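Local atomic coordinates of hypothetical bacterial 6-phosphogluconolactonase (Bacteroides fragilis, PDB entry 3SCY), a protein that probably hydrolyses 6-phosphogluconolactone or a related lactone, being a putative 6-phosphogluconolactonase built as a seven-bladed beta-propeller. Residues C159-P164 against H215-S220; I179-I184 against E203-A208; K223-I228 against I236-A241. One frame throughout, in Å; residues are numbered along the deposited sequence. Where two conformers were deposited one is given.

Contact 1. Residues C159-P164 against H215-S220; sequences CVRITP and HLIFNS
C159 and H215 open the contact where strands 159-162 and 215-218 run nearly parallel, 18° between their directions and axes 6.8 Å apart, too far for backbone pairing, so side chains bridge the gap. R161 carries most of the polar part. Its chain is folded at chi2 and chi3 instead of extended, and NH1 donates to L216 O at 2.9 Å, with the oxygen only 6° out of the guanidinium plane. The same NH1 also donates to water 1, at 3.1 Å, and that water accepts the N-H of F218 as well, so one nitrogen reaches two successive peptide units. At the C159 end, C159 SG, placed anti to its backbone N, receives a weak, long hydrogen bond from L216 N at 3.7 Å. At the P164 end, P164 lies over one face of the F218 ring, its CD 3.6 Å from the centroid and 14° off the normal, a CH-pi contact. R161 CB comes to the rim of that ring at CE2, and T163 CG2 nears CZ at 4.0 Å. Y240 packs edge-to-face against F218. The innermost strands of two successive propeller blades are thus joined without direct backbone pairing, by a probably charged guanidinium bonded to a carbonyl and a water, and by the CH-pi packing of P164 on F218.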
loop_
_atom_site.group_PDB
_atom_site.type_symbol
_atom_site.label_atom_id
_atom_site.label_comp_id
_atom_site.label_asym_id
_atom_site.label_seq_id
_atom_site.Cartn_x
_atom_site.Cartn_y
_atom_site.Cartn_z
ATOM N N CYS A 159 1.369 -3.332 7.081
ATOM C CA CYS A 159 0.261 -3.424 6.164
ATOM C C CYS A 159 -0.960 -3.872 6.908
ATOM O O CYS A 159 -0.841 -4.644 7.860
ATOM C CB CYS A 159 0.598 -4.396 5.033
ATOM S SG CYS A 159 -0.550 -4.346 3.627
ATOM N N VAL A 160 -2.122 -3.344 6.536
ATOM C CA VAL A 160 -3.408 -3.762 7.051
ATOM C C VAL A 160 -4.342 -3.896 5.854
ATOM O O VAL A 160 -4.478 -2.954 5.062
ATOM C CB VAL A 160 -4.002 -2.844 8.158
ATOM C CG1 VAL A 160 -3.323 -3.105 9.497
ATOM C CG2 VAL A 160 -3.920 -1.364 7.779
ATOM N N ARG A 161 -4.915 -5.090 5.659
ATOM C CA ARG A 161 -5.811 -5.353 4.536
ATOM C C ARG A 161 -7.097 -6.004 4.958
ATOM O O ARG A 161 -7.079 -6.947 5.741
ATOM C CB ARG A 161 -5.182 -6.295 3.500
ATOM C CG ARG A 161 -3.859 -5.845 2.873
ATOM C CD ARG A 161 -3.920 -4.449 2.203
ATOM N NE ARG A 161 -5.109 -4.230 1.377
ATOM C CZ ARG A 161 -5.258 -4.660 0.131
ATOM N NH1 ARG A 161 -4.282 -5.333 -0.469
ATOM N NH2 ARG A 161 -6.386 -4.422 -0.531
ATOM N N ILE A 162 -8.221 -5.545 4.395
ATOM C CA ILE A 162 -9.498 -6.200 4.596
ATOM C C ILE A 162 -9.585 -7.264 3.523
ATOM O O ILE A 162 -9.231 -6.976 2.369
ATOM C CB ILE A 162 -10.616 -5.154 4.548
ATOM C CG1 ILE A 162 -10.462 -4.220 5.775
ATOM C CG2 ILE A 162 -12.021 -5.845 4.536
ATOM C CD1 ILE A 162 -11.198 -2.867 5.684
ATOM N N THR A 163 -9.981 -8.497 3.886
ATOM C CA THR A 163 -10.041 -9.616 2.952
ATOM C C THR A 163 -11.138 -9.381 1.888
ATOM O O THR A 163 -12.104 -8.652 2.144
ATOM C CB THR A 163 -10.187 -10.956 3.688
ATOM O OG1 THR A 163 -11.287 -10.835 4.576
ATOM C CG2 THR A 163 -8.919 -11.313 4.483
ATOM N N PRO A 164 -11.050 -10.047 0.715
ATOM C CA PRO A 164 -12.043 -9.793 -0.354
ATOM C C PRO A 164 -13.470 -10.200 -0.015
ATOM O O PRO A 164 -14.399 -9.831 -0.743
ATOM C CB PRO A 164 -11.537 -10.634 -1.530
ATOM C CG PRO A 164 -10.137 -10.920 -1.231
ATOM C CD PRO A 164 -9.962 -10.933 0.238
ATOM N N HIS A 215 4.089 -5.948 2.299
ATOM C CA HIS A 215 2.758 -5.659 1.779
ATOM C C HIS A 215 2.081 -6.898 1.253
ATOM O O HIS A 215 2.743 -7.789 0.727
ATOM C CB HIS A 215 2.816 -4.591 0.665
ATOM C CG HIS A 215 2.989 -3.180 1.150
ATOM N ND1 HIS A 215 3.044 -2.116 0.245
ATOM C CD2 HIS A 215 3.171 -2.693 2.406
ATOM C CE1 HIS A 215 3.173 -1.018 0.984
ATOM N NE2 HIS A 215 3.276 -1.310 2.286
ATOM N N LEU A 216 0.760 -6.938 1.364
ATOM C CA LEU A 216 -0.107 -8.056 0.963
ATOM C C LEU A 216 -1.186 -7.589 0.010
ATOM O O LEU A 216 -1.783 -6.521 0.225
ATOM C CB LEU A 216 -0.765 -8.645 2.219
ATOM C CG LEU A 216 -1.685 -9.879 2.011
ATOM C CD1 LEU A 216 -0.864 -11.161 1.731
ATOM C CD2 LEU A 216 -2.518 -10.135 3.274
ATOM N N ILE A 217 -1.450 -8.410 -1.033
ATOM C CA ILE A 217 -2.489 -8.143 -2.017
ATOM C C ILE A 217 -3.264 -9.429 -2.281
ATOM O O ILE A 217 -2.785 -10.536 -1.980
ATOM C CB ILE A 217 -1.979 -7.540 -3.336
ATOM C CG1 ILE A 217 -0.951 -8.524 -3.985
ATOM C CG2 ILE A 217 -1.373 -6.127 -3.116
ATOM C CD1 ILE A 217 -0.588 -8.218 -5.417
ATOM N N PHE A 218 -4.444 -9.275 -2.867
ATOM C CA PHE A 218 -5.313 -10.385 -3.269
ATOM C C PHE A 218 -5.540 -10.322 -4.741
ATOM O O PHE A 218 -5.528 -9.220 -5.306
ATOM C CB PHE A 218 -6.692 -10.307 -2.567
ATOM C CG PHE A 218 -6.556 -10.460 -1.079
ATOM C CD1 PHE A 218 -6.580 -11.718 -0.492
ATOM C CD2 PHE A 218 -6.335 -9.351 -0.270
ATOM C CE1 PHE A 218 -6.389 -11.861 0.890
ATOM C CE2 PHE A 218 -6.169 -9.495 1.105
ATOM C CZ PHE A 218 -6.170 -10.746 1.664
ATOM N N ASN A 219 -5.843 -11.470 -5.361
ATOM C CA ASN A 219 -6.196 -11.412 -6.778
ATOM C C ASN A 219 -7.671 -10.950 -6.909
ATOM O O ASN A 219 -8.364 -10.781 -5.895
ATOM C CB ASN A 219 -5.921 -12.732 -7.508
ATOM C CG ASN A 219 -6.928 -13.800 -7.206
ATOM O OD1 ASN A 219 -7.485 -13.857 -6.106
ATOM N ND2 ASN A 219 -7.217 -14.624 -8.184
ATOM N N SER A 220 -8.137 -10.767 -8.150
ATOM C CA SER A 220 -9.479 -10.237 -8.423
ATOM C C SER A 220 -10.625 -11.089 -7.871
ATOM O O SER A 220 -11.590 -10.508 -7.388
ATOM C CB SER A 220 -9.698 -10.023 -9.916
ATOM O OG SER A 220 -9.507 -11.220 -10.650
HETATM O O HOH W 1 -5.412 -6.173 -3.227
#

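Contact 2. Residues I179-I184 against E203-A208; sequences IHKFNI and EAFKVA
K181 and F205 meet obliquely on one face of the outer strand pair of a propeller blade, where strand 178-184 is edged by the last strand, 197-206. K181 has CG anti to its backbone N (chi1 -177°) and is extended from there on; CD touches both CE2 and CZ of F205, at 4.0 Å each, while CB nears CE2. The aliphatic part of the lysine passes obliquely by the CE2-CZ side of the ring, and its NZ goes on to the carbonyls of T201 and G243, with the ring of Y168 as a cation-pi partner. I179 stands on the same face and packs its CB 4.5 Å from F205 CB. On the other face H180 and A204 form the adjoining non-hydrogen-bonded pair, with CA atoms 4.2 Å apart. H180 ND1 lies 4.0 Å from A204 CB, approached obliquely, and the polar end of the imidazole is used by D173 through NE2, with F142 stacked on the ring.

The backbone supplies the polar evidence for the register. I179 and F205 exchange two near-straight bonds, N to O in both directions, which makes them a hydrogen-bonded antiparallel pair. One further bond, from K181 N to E203 O, is nearly straight at 173°, yet its donor stands 47° above the carbonyl plane, at the place where the chain turns a corner. Before the corner the same strand pairs on with K181 and N183 through G200 and T198. E203 O has a second partner: water 2 donates to it at 2.8 Å and also to K181 O at 2.9 Å, tying the two carbonyl oxygens together.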
loop_
_atom_site.group_PDB
_atom_site.type_symbol
_atom_site.label_atom_id
_atom_site.label_comp_id
_atom_site.label_asym_id
_atom_site.label_seq_id
_atom_site.Cartn_x
_atom_site.Cartn_y
_atom_site.Cartn_z
ATOM N N ILE A 179 1.538 -12.738 9.807
ATOM C CA ILE A 179 0.379 -12.031 9.306
ATOM C C ILE A 179 -0.687 -12.251 10.390
ATOM O O ILE A 179 -1.185 -13.371 10.538
ATOM C CB ILE A 179 -0.087 -12.481 7.907
ATOM C CG1 ILE A 179 1.055 -12.324 6.868
ATOM C CG2 ILE A 179 -1.333 -11.671 7.487
ATOM C CD1 ILE A 179 0.840 -13.136 5.544
ATOM N N HIS A 180 -0.984 -11.208 11.167
ATOM C CA HIS A 180 -1.987 -11.259 12.233
ATOM C C HIS A 180 -3.393 -11.243 11.628
ATOM O O HIS A 180 -3.626 -10.555 10.635
ATOM C CB HIS A 180 -1.787 -10.097 13.208
ATOM C CG HIS A 180 -0.424 -10.089 13.813
ATOM N ND1 HIS A 180 -0.094 -10.932 14.875
ATOM C CD2 HIS A 180 0.647 -9.323 13.506
ATOM C CE1 HIS A 180 1.176 -10.671 15.148
ATOM N NE2 HIS A 180 1.662 -9.703 14.365
ATOM N N LYS A 181 -4.315 -12.040 12.201
ATOM C CA LYS A 181 -5.677 -12.159 11.695
ATOM C C LYS A 181 -6.710 -11.644 12.703
ATOM O O LYS A 181 -6.676 -12.013 13.889
ATOM C CB LYS A 181 -5.965 -13.636 11.359
ATOM C CG LYS A 181 -7.350 -13.867 10.750
ATOM C CD LYS A 181 -7.650 -15.349 10.541
ATOM C CE LYS A 181 -9.125 -15.563 10.282
ATOM N NZ LYS A 181 -9.413 -17.001 10.017
ATOM N N PHE A 182 -7.647 -10.820 12.211
ATOM C CA PHE A 182 -8.752 -10.300 12.994
ATOM C C PHE A 182 -10.055 -10.511 12.282
ATOM O O PHE A 182 -10.130 -10.439 11.048
ATOM C CB PHE A 182 -8.569 -8.802 13.266
ATOM C CG PHE A 182 -7.342 -8.483 14.078
ATOM C CD1 PHE A 182 -6.107 -8.300 13.460
ATOM C CD2 PHE A 182 -7.407 -8.411 15.462
ATOM C CE1 PHE A 182 -4.966 -8.025 14.218
ATOM C CE2 PHE A 182 -6.265 -8.155 16.221
ATOM C CZ PHE A 182 -5.050 -7.973 15.594
ATOM N N ASN A 183 -11.087 -10.768 13.064
ATOM C CA ASN A 183 -12.445 -10.822 12.578
ATOM C C ASN A 183 -12.955 -9.398 12.528
ATOM O O ASN A 183 -12.727 -8.630 13.469
ATOM C CB ASN A 183 -13.324 -11.662 13.528
ATOM C CG ASN A 183 -12.931 -13.100 13.696
ATOM O OD1 ASN A 183 -12.352 -13.728 12.816
ATOM N ND2 ASN A 183 -13.189 -13.650 14.871
ATOM N N ILE A 184 -13.648 -9.031 11.452
ATOM C CA ILE A 184 -14.240 -7.703 11.326
ATOM C C ILE A 184 -15.713 -7.713 11.722
ATOM O O ILE A 184 -16.451 -8.643 11.361
ATOM C CB ILE A 184 -14.096 -7.226 9.865
ATOM C CG1 ILE A 184 -12.686 -6.624 9.655
ATOM C CG2 ILE A 184 -15.232 -6.274 9.438
ATOM C CD1 ILE A 184 -12.395 -6.261 8.183
ATOM N N GLU A 203 -4.760 -16.805 15.353
ATOM C CA GLU A 203 -4.463 -15.390 15.612
ATOM C C GLU A 203 -3.442 -14.846 14.610
ATOM O O GLU A 203 -3.369 -13.634 14.406
ATOM C CB GLU A 203 -3.951 -15.182 17.033
ATOM C CG GLU A 203 -5.076 -15.198 18.055
ATOM C CD GLU A 203 -4.695 -14.868 19.483
ATOM O OE1 GLU A 203 -3.516 -14.527 19.738
ATOM O OE2 GLU A 203 -5.591 -14.948 20.351
ATOM N N ALA A 204 -2.650 -15.735 14.005
ATOM C CA ALA A 204 -1.641 -15.327 13.040
ATOM C C ALA A 204 -1.238 -16.465 12.146
ATOM O O ALA A 204 -1.352 -17.634 12.516
ATOM C CB ALA A 204 -0.409 -14.788 13.757
ATOM N N PHE A 205 -0.728 -16.109 10.971
ATOM C CA PHE A 205 -0.087 -17.029 10.039
ATOM C C PHE A 205 1.395 -16.748 10.114
ATOM O O PHE A 205 1.798 -15.590 10.129
ATOM C CB PHE A 205 -0.628 -16.860 8.602
ATOM C CG PHE A 205 -2.123 -17.043 8.508
ATOM C CD1 PHE A 205 -2.687 -18.314 8.523
ATOM C CD2 PHE A 205 -2.975 -15.941 8.461
ATOM C CE1 PHE A 205 -4.069 -18.484 8.466
ATOM C CE2 PHE A 205 -4.367 -16.117 8.394
ATOM C CZ PHE A 205 -4.900 -17.391 8.420
ATOM N N LYS A 206 2.209 -17.779 10.162
ATOM C CA LYS A 206 3.647 -17.606 10.270
ATOM C C LYS A 206 4.296 -17.814 8.910
ATOM O O LYS A 206 3.878 -18.699 8.165
ATOM C CB LYS A 206 4.198 -18.599 11.324
ATOM C CG LYS A 206 5.716 -18.553 11.578
ATOM C CD LYS A 206 6.193 -17.307 12.348
ATOM C CE LYS A 206 7.637 -17.406 12.798
ATOM N NZ LYS A 206 8.596 -17.539 11.659
ATOM N N VAL A 207 5.305 -16.990 8.581
ATOM C CA VAL A 207 6.080 -17.186 7.344
ATOM C C VAL A 207 7.531 -17.505 7.734
ATOM O O VAL A 207 7.889 -17.390 8.915
ATOM C CB VAL A 207 5.977 -16.040 6.300
ATOM C CG1 VAL A 207 4.532 -15.846 5.822
ATOM C CG2 VAL A 207 6.565 -14.738 6.832
ATOM N N ALA A 208 8.361 -17.930 6.762
ATOM C CA ALA A 208 9.746 -18.332 7.022
ATOM C C ALA A 208 10.516 -17.284 7.861
ATOM O O ALA A 208 10.428 -16.092 7.561
ATOM C CB ALA A 208 10.479 -18.598 5.713
HETATM O O HOH W 2 -4.637 -11.587 15.862
#

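Contact 3. Residues K223-I228 against I236-A241; sequences KFAYLI and IAFRYA
K223 O accepts the N-H of Y240 at 2.8 Å with an N-H...O angle of 178°, although the donor stands well above the carbonyl plane. From this end the two strands run antiparallel, 145° between their directions, and are paired as far as L227 and I236. A225 with F238 and L227 with I236 each exchange two N-H...O bonds, while F224 with R239 and Y226 with A237 are the non-hydrogen-bonded pairs between.

On the face of F224, Y226, A237 and R239, two contacts stand out. In the one of two deposited R239 conformers described here, F224 and R239 lie side by side and point the same way. F224 CE1 sits 3.8 Å over one face of the guanidinium, offset toward its rim, and CZ is 3.7 Å from NH2; ring and guanidinium planes are 73° apart, so the groups are not stacked flat. Next along, A237 CB comes obliquely to the Y226 ring, 3.6 Å from CE1, and the hydroxyl of Y226 bonds to G294 O.

The other face, with A225, L227, I236 and F238, is apolar. In F238, chi1 sets CG anti to the carbonyl carbon; the ring edge at CE1 meets L227 CB at 3.8 Å, near the ring plane. L227 CD2 and I236 CD1 touch at the end of the pairing. V207, in the loop following the last strand of the preceding blade, packs on L227, I236 and F238, and I179 of that blade's third strand also reaches L227 and F238. Regular pairing in a twisted hairpin, with an apolar face turned to the neighbouring blade, is characteristic of the middle two strands of a four-stranded beta-propeller blade.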
loop_
_atom_site.group_PDB
_atom_site.type_symbol
_atom_site.label_atom_id
_atom_site.label_comp_id
_atom_site.label_asym_id
_atom_site.label_seq_id
_atom_site.Cartn_x
_atom_site.Cartn_y
_atom_site.Cartn_z
ATOM N N LYS A 223 -9.245 -15.576 -4.492
ATOM C CA LYS A 223 -8.850 -16.972 -4.224
ATOM C C LYS A 223 -7.343 -17.115 -3.959
ATOM O O LYS A 223 -6.891 -18.171 -3.508
ATOM C CB LYS A 223 -9.261 -17.892 -5.392
ATOM C CG LYS A 223 -10.775 -18.078 -5.488
ATOM C CD LYS A 223 -11.240 -18.697 -6.826
ATOM C CE LYS A 223 -10.933 -20.168 -7.040
ATOM N NZ LYS A 223 -9.568 -20.385 -7.609
ATOM N N PHE A 224 -6.556 -16.068 -4.254
ATOM C CA PHE A 224 -5.118 -16.094 -4.031
ATOM C C PHE A 224 -4.677 -14.790 -3.422
ATOM O O PHE A 224 -5.289 -13.749 -3.687
ATOM C CB PHE A 224 -4.347 -16.317 -5.338
ATOM C CG PHE A 224 -4.610 -17.659 -5.975
ATOM C CD1 PHE A 224 -4.036 -18.814 -5.459
ATOM C CD2 PHE A 224 -5.488 -17.777 -7.040
ATOM C CE1 PHE A 224 -4.305 -20.063 -6.028
ATOM C CE2 PHE A 224 -5.755 -19.025 -7.617
ATOM C CZ PHE A 224 -5.174 -20.160 -7.098
ATOM N N ALA A 225 -3.631 -14.852 -2.599
ATOM C CA ALA A 225 -3.013 -13.674 -2.006
ATOM C C ALA A 225 -1.521 -13.741 -2.251
ATOM O O ALA A 225 -0.951 -14.826 -2.427
ATOM C CB ALA A 225 -3.317 -13.592 -0.518
ATOM N N TYR A 226 -0.871 -12.582 -2.263
ATOM C CA TYR A 226 0.561 -12.496 -2.534
ATOM C C TYR A 226 1.193 -11.531 -1.575
ATOM O O TYR A 226 0.680 -10.426 -1.380
ATOM C CB TYR A 226 0.822 -12.067 -3.988
ATOM C CG TYR A 226 0.210 -13.035 -4.969
ATOM C CD1 TYR A 226 0.930 -14.130 -5.442
ATOM C CD2 TYR A 226 -1.074 -12.832 -5.466
ATOM C CE1 TYR A 226 0.347 -15.058 -6.307
ATOM C CE2 TYR A 226 -1.669 -13.750 -6.329
ATOM C CZ TYR A 226 -0.947 -14.849 -6.762
ATOM O OH TYR A 226 -1.539 -15.727 -7.631
ATOM N N LEU A 227 2.270 -11.968 -0.947
ATOM C CA LEU A 227 2.993 -11.175 0.021
ATOM C C LEU A 227 4.398 -10.867 -0.450
ATOM O O LEU A 227 5.077 -11.772 -0.937
ATOM C CB LEU A 227 3.070 -11.981 1.342
ATOM C CG LEU A 227 3.989 -11.476 2.446
ATOM C CD1 LEU A 227 3.434 -10.203 3.091
ATOM C CD2 LEU A 227 4.206 -12.569 3.525
ATOM N N ILE A 228 4.832 -9.606 -0.287
ATOM C CA ILE A 228 6.203 -9.219 -0.585
ATOM C C ILE A 228 6.921 -9.094 0.754
ATOM O O ILE A 228 6.437 -8.386 1.651
ATOM C CB ILE A 228 6.366 -7.961 -1.493
ATOM C CG1 ILE A 228 7.854 -7.776 -1.866
ATOM C CG2 ILE A 228 5.767 -6.676 -0.850
ATOM C CD1 ILE A 228 8.146 -6.817 -2.960
ATOM N N ILE A 236 5.653 -14.550 -1.484
ATOM C CA ILE A 236 4.968 -15.757 -1.068
ATOM C C ILE A 236 3.566 -15.713 -1.663
ATOM O O ILE A 236 2.840 -14.710 -1.515
ATOM C CB ILE A 236 4.942 -15.950 0.461
ATOM C CG1 ILE A 236 6.391 -16.031 1.009
ATOM C CG2 ILE A 236 4.167 -17.225 0.807
ATOM C CD1 ILE A 236 6.453 -16.114 2.570
ATOM N N ALA A 237 3.211 -16.790 -2.374
ATOM C CA ALA A 237 1.891 -16.979 -2.952
ATOM C C ALA A 237 1.084 -17.856 -2.030
ATOM O O ALA A 237 1.587 -18.857 -1.515
ATOM C CB ALA A 237 1.992 -17.622 -4.331
ATOM N N PHE A 238 -0.151 -17.461 -1.795
ATOM C CA PHE A 238 -1.075 -18.198 -0.958
ATOM C C PHE A 238 -2.379 -18.439 -1.603
ATOM O O PHE A 238 -2.879 -17.593 -2.359
ATOM C CB PHE A 238 -1.427 -17.378 0.319
ATOM C CG PHE A 238 -0.308 -16.940 1.225
ATOM C CD1 PHE A 238 0.283 -15.688 1.068
ATOM C CD2 PHE A 238 0.045 -17.702 2.336
ATOM C CE1 PHE A 238 1.278 -15.253 1.941
ATOM C CE2 PHE A 238 1.017 -17.252 3.231
ATOM C CZ PHE A 238 1.639 -16.041 3.021
ATOM N N ARG A 239 -2.982 -19.572 -1.244
ATOM C CA ARG A 239 -4.359 -19.849 -1.581
ATOM C C ARG A 239 -5.142 -19.142 -0.476
ATOM O O ARG A 239 -4.729 -19.209 0.693
ATOM C CB ARG A 239 -4.606 -21.372 -1.641
ATOM C CG ARG A 239 -6.000 -21.752 -2.102
ATOM C CD ARG A 239 -6.103 -23.211 -2.523
ATOM N NE ARG A 239 -6.484 -23.339 -3.931
ATOM C CZ ARG A 239 -5.627 -23.567 -4.922
ATOM N NH1 ARG A 239 -4.334 -23.722 -4.669
ATOM N NH2 ARG A 239 -6.061 -23.660 -6.172
ATOM N N TYR A 240 -6.192 -18.392 -0.819
ATOM C CA TYR A 240 -6.997 -17.721 0.205
ATOM C C TYR A 240 -8.451 -18.179 0.104
ATOM O O TYR A 240 -9.042 -18.128 -0.969
ATOM C CB TYR A 240 -6.931 -16.167 0.189
ATOM C CG TYR A 240 -7.909 -15.587 1.190
ATOM C CD1 TYR A 240 -7.602 -15.537 2.545
ATOM C CD2 TYR A 240 -9.190 -15.205 0.801
ATOM C CE1 TYR A 240 -8.543 -15.124 3.488
ATOM C CE2 TYR A 240 -10.130 -14.762 1.731
ATOM C CZ TYR A 240 -9.798 -14.713 3.073
ATOM O OH TYR A 240 -10.735 -14.291 3.988
ATOM N N ALA A 241 -9.035 -18.604 1.232
ATOM C CA ALA A 241 -10.455 -18.987 1.303
ATOM C C ALA A 241 -10.897 -19.005 2.724
ATOM O O ALA A 241 -10.195 -19.554 3.561
ATOM C CB ALA A 241 -10.701 -20.363 0.682
#

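Contacts 2 and 3 are antiparallel pairings within single blades, whereas contact 1 spans two blades, at their innermost strands, and relies on side chains and a water. It lies closest to the middle of the chain, about 9 Å from its centre, against 18 Å for contact 2 and 16 Å for contact 3. Contact 3 is mostly buried, contacts 1 and 2 only partly. Contacts 1 and 3 share the blade of 213-252, where I217 O probably accepts the N-H of Y226. Contact 2 lies in the preceding blade, 157-206, which also supplies 159-164 of contact 1; its I179 and V207 pack against L227, I236 and F238, an apolar seam beside the mixed polar and CH-pi one of contact 1.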